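Local coordinates for SusD homolog (Bacteroides thetaiotaomicron VPI-5482, PDB 3FDH), which probably binds glycans at the outer membrane as a SusD/RagB-family lipoprotein, at residues M333-A345 against A356-A368. Numbering follows the deposited sequence.
Sequences MSYHELMFLKAEA and ALKEAVVAGLLNA
F340 lays its ring flat against A360, with A360 CB 3.3 Å from the ring centroid and almost on its normal, a CH-pi contact at the heart of an antiparallel helix hairpin. The hairpin is consistent with the TPR-like helical scaffold of the SusD family; the axes of the short segments 335-345 and 356-368 approach to 7.9 Å, their N-to-C directions 158° apart. Small residues line this close approach: A360 CB also presses on M339 CB at 3.5 Å, closer than a normal carbon-carbon van der Waals contact, and A343 meets A356. L357 CD1 touches F340 CE1, and Q419, K420 and A423 of helix 412-423 pack on the same side chain. An alanine in place of F340 would probably leave A360 and L357 without their aromatic partner and open a gap toward helix 412-423. H336 enters as a knob among A360, A363, G364 and N367; chi1 of 50° directs its imidazole toward helix 356-368, G364 CA lies over one face, offset toward the rim, and NE2 is hydrogen-bonded to E430. The looser flank carries partly exposed K342 and E359, where K342 CG only grazes A356 CB at 4.1 Å. There Y335 OH donates to E359 OE2, the carboxylate standing 89° to the ring; the modelled 2.4 Å is implausibly short, its exact length doubtful.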
HETATM    1  N   MSE A 333       6.305   2.924  -3.169  1.00 29.68           N
HETATM    2  CA  MSE A 333       7.076   1.829  -2.592  1.00 28.97           C
HETATM    3  C   MSE A 333       8.166   2.410  -1.752  1.00 29.30           C
HETATM    4  O   MSE A 333       8.986   3.210  -2.241  1.00 27.99           O
HETATM    5  CB  MSE A 333       7.604   0.848  -3.646  1.00 31.24           C
HETATM    6  CG  MSE A 333       8.076  -0.482  -2.985  1.00 31.16           C
HETATM    7 SE   MSE A 333       9.100  -1.660  -4.147  0.75 22.98          SE
HETATM    8  CE  MSE A 333       9.773  -2.810  -2.740  1.00 23.61           C
ATOM      9  N   SER A 334       8.124   2.038  -0.471  1.00 29.08           N
ATOM     10  CA  SER A 334       9.067   2.554   0.518  1.00 28.15           C
ATOM     11  C   SER A 334      10.366   1.791   0.656  1.00 28.99           C
ATOM     12  O   SER A 334      10.498   0.611   0.325  1.00 29.40           O
ATOM     13  CB  SER A 334       8.402   2.649   1.867  1.00 28.04           C
ATOM     14  OG  SER A 334       8.078   1.364   2.361  1.00 26.77           O
ATOM     15  N   TYR A 335      11.358   2.525   1.164  1.00 27.56           N
ATOM     16  CA  TYR A 335      12.618   1.916   1.452  1.00 28.22           C
ATOM     17  C   TYR A 335      12.425   0.866   2.531  1.00 26.71           C
ATOM     18  O   TYR A 335      12.989  -0.228   2.459  1.00 25.61           O
ATOM     19  CB  TYR A 335      13.633   2.954   1.897  1.00 27.47           C
ATOM     20  CG  TYR A 335      14.960   2.397   2.387  1.00 28.07           C
ATOM     21  CD1 TYR A 335      15.830   1.725   1.550  1.00 27.63           C
ATOM     22  CD2 TYR A 335      15.357   2.586   3.713  1.00 28.29           C
ATOM     23  CE1 TYR A 335      17.027   1.219   2.031  1.00 28.76           C
ATOM     24  CE2 TYR A 335      16.562   2.115   4.183  1.00 31.45           C
ATOM     25  CZ  TYR A 335      17.389   1.439   3.355  1.00 34.77           C
ATOM     26  OH  TYR A 335      18.599   1.000   3.866  1.00 30.87           O
ATOM     27  N   HIS A 336      11.564   1.165   3.500  1.00 27.68           N
ATOM     28  CA  HIS A 336      11.348   0.211   4.602  1.00 27.95           C
ATOM     29  C   HIS A 336      10.737  -1.058   4.064  1.00 29.51           C
ATOM     30  O   HIS A 336      11.133  -2.138   4.475  1.00 27.86           O
ATOM     31  CB  HIS A 336      10.603   0.748   5.864  1.00 30.05           C
ATOM     32  CG  HIS A 336       9.330   1.475   5.598  1.00 26.90           C
ATOM     33  ND1 HIS A 336       9.298   2.828   5.289  1.00 29.00           N
ATOM     34  CD2 HIS A 336       8.038   1.055   5.633  1.00 29.46           C
ATOM     35  CE1 HIS A 336       8.033   3.193   5.124  1.00 32.31           C
ATOM     36  NE2 HIS A 336       7.256   2.130   5.306  1.00 27.91           N
ATOM     37  N   GLU A 337       9.787  -0.926   3.147  1.00 29.98           N
ATOM     38  CA  GLU A 337       9.171  -2.122   2.554  1.00 29.53           C
ATOM     39  C   GLU A 337      10.250  -2.962   1.878  1.00 29.93           C
ATOM     40  O   GLU A 337      10.278  -4.188   1.976  1.00 31.55           O
ATOM     41  CB  GLU A 337       8.071  -1.805   1.523  1.00 30.06           C
ATOM     42  CG  GLU A 337       7.622  -3.056   0.835  1.00 29.18           C
ATOM     43  CD  GLU A 337       6.653  -2.870  -0.318  1.00 32.03           C
ATOM     44  OE1 GLU A 337       6.041  -1.794  -0.519  1.00 32.28           O
ATOM     45  OE2 GLU A 337       6.553  -3.825  -1.080  1.00 30.53           O
ATOM     46  N   LEU A 338      11.168  -2.300   1.215  1.00 30.20           N
ATOM     47  CA  LEU A 338      12.211  -3.040   0.485  1.00 29.89           C
ATOM     48  C   LEU A 338      13.117  -3.794   1.468  1.00 29.18           C
ATOM     49  O   LEU A 338      13.584  -4.909   1.227  1.00 29.74           O
ATOM     50  CB  LEU A 338      13.026  -2.083  -0.392  1.00 29.26           C
ATOM     51  CG  LEU A 338      14.021  -2.722  -1.340  1.00 25.39           C
ATOM     52  CD1 LEU A 338      13.304  -3.346  -2.509  1.00 28.18           C
ATOM     53  CD2 LEU A 338      15.062  -1.649  -1.775  1.00 27.83           C
HETATM   54  N   MSE A 339      13.342  -3.184   2.599  1.00 28.90           N
HETATM   55  CA  MSE A 339      14.222  -3.808   3.615  1.00 31.32           C
HETATM   56  C   MSE A 339      13.528  -4.958   4.307  1.00 30.45           C
HETATM   57  O   MSE A 339      14.187  -5.902   4.760  1.00 29.36           O
HETATM   58  CB  MSE A 339      14.752  -2.784   4.634  1.00 30.91           C
HETATM   59  CG  MSE A 339      15.694  -1.720   4.017  1.00 27.98           C
HETATM   60 SE   MSE A 339      17.260  -2.475   3.139  0.75 26.11          SE
HETATM   61  CE  MSE A 339      16.716  -2.639   1.398  1.00 25.06           C
ATOM     62  N   PHE A 340      12.201  -4.873   4.367  1.00 28.80           N
ATOM     63  CA  PHE A 340      11.371  -5.939   4.937  1.00 28.98           C
ATOM     64  C   PHE A 340      11.309  -7.109   3.970  1.00 29.01           C
ATOM     65  O   PHE A 340      11.187  -8.278   4.364  1.00 29.05           O
ATOM     66  CB  PHE A 340       9.972  -5.461   5.319  1.00 28.94           C
ATOM     67  CG  PHE A 340       9.913  -4.708   6.619  1.00 27.64           C
ATOM     68  CD1 PHE A 340      10.176  -5.360   7.833  1.00 29.22           C
ATOM     69  CD2 PHE A 340       9.563  -3.374   6.650  1.00 27.60           C
ATOM     70  CE1 PHE A 340      10.147  -4.681   9.042  1.00 26.42           C
ATOM     71  CE2 PHE A 340       9.542  -2.688   7.862  1.00 25.51           C
ATOM     72  CZ  PHE A 340       9.811  -3.366   9.067  1.00 30.90           C
ATOM     73  N   LEU A 341      11.420  -6.794   2.689  1.00 27.05           N
ATOM     74  CA  LEU A 341      11.450  -7.843   1.674  1.00 27.17           C
ATOM     75  C   LEU A 341      12.760  -8.564   1.777  1.00 28.95           C
ATOM     76  O   LEU A 341      12.856  -9.791   1.695  1.00 30.09           O
ATOM     77  CB  LEU A 341      11.227  -7.289   0.268  1.00 25.40           C
ATOM     78  CG  LEU A 341       9.782  -7.007  -0.130  1.00 28.46           C
ATOM     79  CD1 LEU A 341       9.664  -6.075  -1.349  1.00 27.19           C
ATOM     80  CD2 LEU A 341       9.105  -8.345  -0.346  1.00 30.11           C
ATOM     81  N   LYS A 342      13.799  -7.782   1.958  1.00 29.05           N
ATOM     82  CA  LYS A 342      15.170  -8.325   2.080  1.00 30.20           C
ATOM     83  C   LYS A 342      15.260  -9.244   3.306  1.00 30.76           C
ATOM     84  O   LYS A 342      15.763 -10.359   3.259  1.00 31.58           O
ATOM     85  CB  LYS A 342      16.148  -7.194   2.273  1.00 29.27           C
ATOM     86  CG  LYS A 342      17.637  -7.634   2.291  1.00 32.56           C
ATOM     87  CD  LYS A 342      18.584  -6.460   2.327  1.00 31.54           C
ATOM     88  CE  LYS A 342      20.011  -6.942   2.448  1.00 35.97           C
ATOM     89  NZ  LYS A 342      21.032  -5.839   2.403  1.00 36.99           N
ATOM     90  N   ALA A 343      14.746  -8.736   4.408  1.00 28.69           N
ATOM     91  CA  ALA A 343      14.684  -9.495   5.674  1.00 27.09           C
ATOM     92  C   ALA A 343      13.836 -10.771   5.531  1.00 28.78           C
ATOM     93  O   ALA A 343      14.222 -11.850   6.004  1.00 30.07           O
ATOM     94  CB  ALA A 343      14.147  -8.592   6.827  1.00 26.71           C
ATOM     95  N   GLU A 344      12.699 -10.655   4.878  1.00 29.36           N
ATOM     96  CA  GLU A 344      11.814 -11.808   4.714  1.00 27.70           C
ATOM     97  C   GLU A 344      12.528 -12.887   3.863  1.00 28.89           C
ATOM     98  O   GLU A 344      12.465 -14.104   4.117  1.00 26.80           O
ATOM     99  CB  GLU A 344      10.503 -11.444   4.037  1.00 29.15           C
ATOM    100  CG  GLU A 344       9.634 -12.661   3.882  1.00 26.03           C
ATOM    101  CD  GLU A 344       8.347 -12.406   3.222  1.00 31.19           C
ATOM    102  OE1 GLU A 344       8.116 -11.226   2.787  1.00 29.22           O
ATOM    103  OE2 GLU A 344       7.542 -13.387   3.226  1.00 31.45           O
ATOM    104  N   ALA A 345      13.194 -12.417   2.823  1.00 27.37           N
ATOM    105  CA  ALA A 345      13.921 -13.342   1.941  1.00 27.76           C
ATOM    106  C   ALA A 345      14.997 -14.090   2.715  1.00 28.88           C
ATOM    107  O   ALA A 345      15.140 -15.306   2.596  1.00 29.41           O
ATOM    108  CB  ALA A 345      14.525 -12.595   0.716  1.00 25.97           C
ATOM    109  N   ALA A 356      19.206  -6.436   8.339  1.00 29.78           N
ATOM    110  CA  ALA A 356      18.199  -6.027   7.371  1.00 30.26           C
ATOM    111  C   ALA A 356      16.946  -5.573   8.107  1.00 29.61           C
ATOM    112  O   ALA A 356      16.349  -4.552   7.787  1.00 28.23           O
ATOM    113  CB  ALA A 356      17.876  -7.158   6.395  1.00 29.26           C
ATOM    114  N   LEU A 357      16.557  -6.359   9.095  1.00 30.21           N
ATOM    115  CA  LEU A 357      15.360  -6.058   9.859  1.00 30.21           C
ATOM    116  C   LEU A 357      15.538  -4.758  10.609  1.00 29.45           C
ATOM    117  O   LEU A 357      14.619  -3.960  10.720  1.00 29.03           O
ATOM    118  CB  LEU A 357      15.017  -7.184  10.850  1.00 31.45           C
ATOM    119  CG  LEU A 357      13.704  -7.016  11.626  1.00 27.66           C
ATOM    120  CD1 LEU A 357      12.401  -6.985  10.751  1.00 28.49           C
ATOM    121  CD2 LEU A 357      13.587  -8.162  12.686  1.00 30.19           C
ATOM    122  N   LYS A 358      16.742  -4.512  11.094  1.00 30.74           N
ATOM    123  CA  LYS A 358      16.947  -3.290  11.873  1.00 30.91           C
ATOM    124  C   LYS A 358      16.789  -2.085  10.965  1.00 30.64           C
ATOM    125  O   LYS A 358      16.206  -1.057  11.319  1.00 28.04           O
ATOM    126  CB  LYS A 358      18.307  -3.248  12.553  1.00 31.93           C
ATOM    127  CG  LYS A 358      18.509  -1.985  13.379  1.00 29.70           C
ATOM    128  CD  LYS A 358      19.807  -2.002  14.141  1.00 31.23           C
ATOM    129  CE  LYS A 358      19.868  -0.861  15.152  1.00 30.90           C
ATOM    130  NZ  LYS A 358      21.126  -0.809  15.977  1.00 35.42           N
ATOM    131  N   GLU A 359      17.333  -2.222   9.781  1.00 31.63           N
ATOM    132  CA  GLU A 359      17.294  -1.138   8.805  1.00 32.03           C
ATOM    133  C   GLU A 359      15.844  -0.826   8.456  1.00 30.47           C
ATOM    134  O   GLU A 359      15.431   0.350   8.344  1.00 28.27           O
ATOM    135  CB  GLU A 359      18.079  -1.538   7.555  1.00 32.50           C
ATOM    136  CG  GLU A 359      18.210  -0.477   6.500  1.00 35.65           C
ATOM    137  CD  GLU A 359      19.215   0.603   6.845  1.00 40.63           C
ATOM    138  OE1 GLU A 359      19.859   0.488   7.908  1.00 41.51           O
ATOM    139  OE2 GLU A 359      19.326   1.589   6.080  1.00 36.97           O
ATOM    140  N   ALA A 360      15.043  -1.886   8.376  1.00 29.74           N
ATOM    141  CA  ALA A 360      13.636  -1.777   8.006  1.00 28.46           C
ATOM    142  C   ALA A 360      12.798  -1.145   9.128  1.00 29.93           C
ATOM    143  O   ALA A 360      12.007  -0.249   8.909  1.00 27.70           O
ATOM    144  CB  ALA A 360      13.068  -3.179   7.638  1.00 26.95           C
ATOM    145  N   VAL A 361      13.028  -1.602  10.342  1.00 29.20           N
ATOM    146  CA  VAL A 361      12.323  -1.077  11.529  1.00 30.26           C
ATOM    147  C   VAL A 361      12.669   0.394  11.758  1.00 30.41           C
ATOM    148  O   VAL A 361      11.778   1.217  12.000  1.00 31.30           O
ATOM    149  CB  VAL A 361      12.682  -1.875  12.842  1.00 30.52           C
ATOM    150  CG1 VAL A 361      12.120  -1.204  14.076  1.00 30.44           C
ATOM    151  CG2 VAL A 361      12.221  -3.310  12.715  1.00 25.10           C
ATOM    152  N   VAL A 362      13.944   0.732  11.674  1.00 29.39           N
ATOM    153  CA  VAL A 362      14.362   2.115  11.889  1.00 29.58           C
ATOM    154  C   VAL A 362      13.737   2.990  10.786  1.00 31.09           C
ATOM    155  O   VAL A 362      13.110   3.991  11.085  1.00 31.46           O
ATOM    156  CB  VAL A 362      15.914   2.275  11.961  1.00 31.02           C
ATOM    157  CG1 VAL A 362      16.348   3.751  11.969  1.00 27.07           C
ATOM    158  CG2 VAL A 362      16.485   1.545  13.206  1.00 29.64           C
ATOM    159  N   ALA A 363      13.881   2.602   9.525  1.00 30.03           N
ATOM    160  CA  ALA A 363      13.294   3.405   8.436  1.00 30.40           C
ATOM    161  C   ALA A 363      11.787   3.570   8.649  1.00 29.57           C
ATOM    162  O   ALA A 363      11.221   4.616   8.399  1.00 30.26           O
ATOM    163  CB  ALA A 363      13.546   2.772   7.045  1.00 30.00           C
ATOM    164  N   GLY A 364      11.125   2.508   9.065  1.00 27.89           N
ATOM    165  CA  GLY A 364       9.658   2.569   9.253  1.00 29.99           C
ATOM    166  C   GLY A 364       9.270   3.559  10.335  1.00 29.98           C
ATOM    167  O   GLY A 364       8.283   4.272  10.232  1.00 29.14           O
ATOM    168  N   LEU A 365      10.071   3.569  11.387  1.00 27.97           N
ATOM    169  CA  LEU A 365       9.855   4.473  12.510  1.00 29.42           C
ATOM    170  C   LEU A 365      10.098   5.918  12.093  1.00 31.11           C
ATOM    171  O   LEU A 365       9.404   6.823  12.536  1.00 31.32           O
ATOM    172  CB  LEU A 365      10.741   4.111  13.722  1.00 28.55           C
ATOM    173  CG  LEU A 365      10.117   3.062  14.648  1.00 23.42           C
ATOM    174  CD1 LEU A 365      11.138   2.338  15.565  1.00 29.89           C
ATOM    175  CD2 LEU A 365       9.003   3.717  15.495  1.00 19.01           C
ATOM    176  N   LEU A 366      11.099   6.131  11.249  1.00 30.30           N
ATOM    177  CA  LEU A 366      11.468   7.515  10.844  1.00 30.51           C
ATOM    178  C   LEU A 366      10.383   8.056   9.896  1.00 30.54           C
ATOM    179  O   LEU A 366      10.047   9.238   9.928  1.00 29.63           O
ATOM    180  CB  LEU A 366      12.885   7.595  10.242  1.00 29.81           C
ATOM    181  CG  LEU A 366      14.028   7.322  11.199  1.00 33.83           C
ATOM    182  CD1 LEU A 366      15.400   7.558  10.525  1.00 34.24           C
ATOM    183  CD2 LEU A 366      13.885   8.232  12.395  1.00 32.82           C
ATOM    184  N   ASN A 367       9.754   7.159   9.145  1.00 28.53           N
ATOM    185  CA  ASN A 367       8.707   7.569   8.211  1.00 30.63           C
ATOM    186  C   ASN A 367       7.455   7.913   9.022  1.00 31.17           C
ATOM    187  O   ASN A 367       6.717   8.827   8.705  1.00 30.08           O
ATOM    188  CB  ASN A 367       8.399   6.458   7.209  1.00 29.39           C
ATOM    189  CG  ASN A 367       7.258   6.794   6.294  1.00 32.44           C
ATOM    190  OD1 ASN A 367       7.313   7.768   5.532  1.00 30.30           O
ATOM    191  ND2 ASN A 367       6.186   5.994   6.379  1.00 25.04           N
ATOM    192  N   ALA A 368       7.250   7.133  10.074  1.00 30.06           N
ATOM    193  CA  ALA A 368       6.129   7.332  10.987  1.00 30.66           C
ATOM    194  C   ALA A 368       6.249   8.677  11.666  1.00 29.31           C
ATOM    195  O   ALA A 368       5.300   9.447  11.769  1.00 27.76           O
ATOM    196  CB  ALA A 368       6.103   6.220  12.044  1.00 29.74           C
TER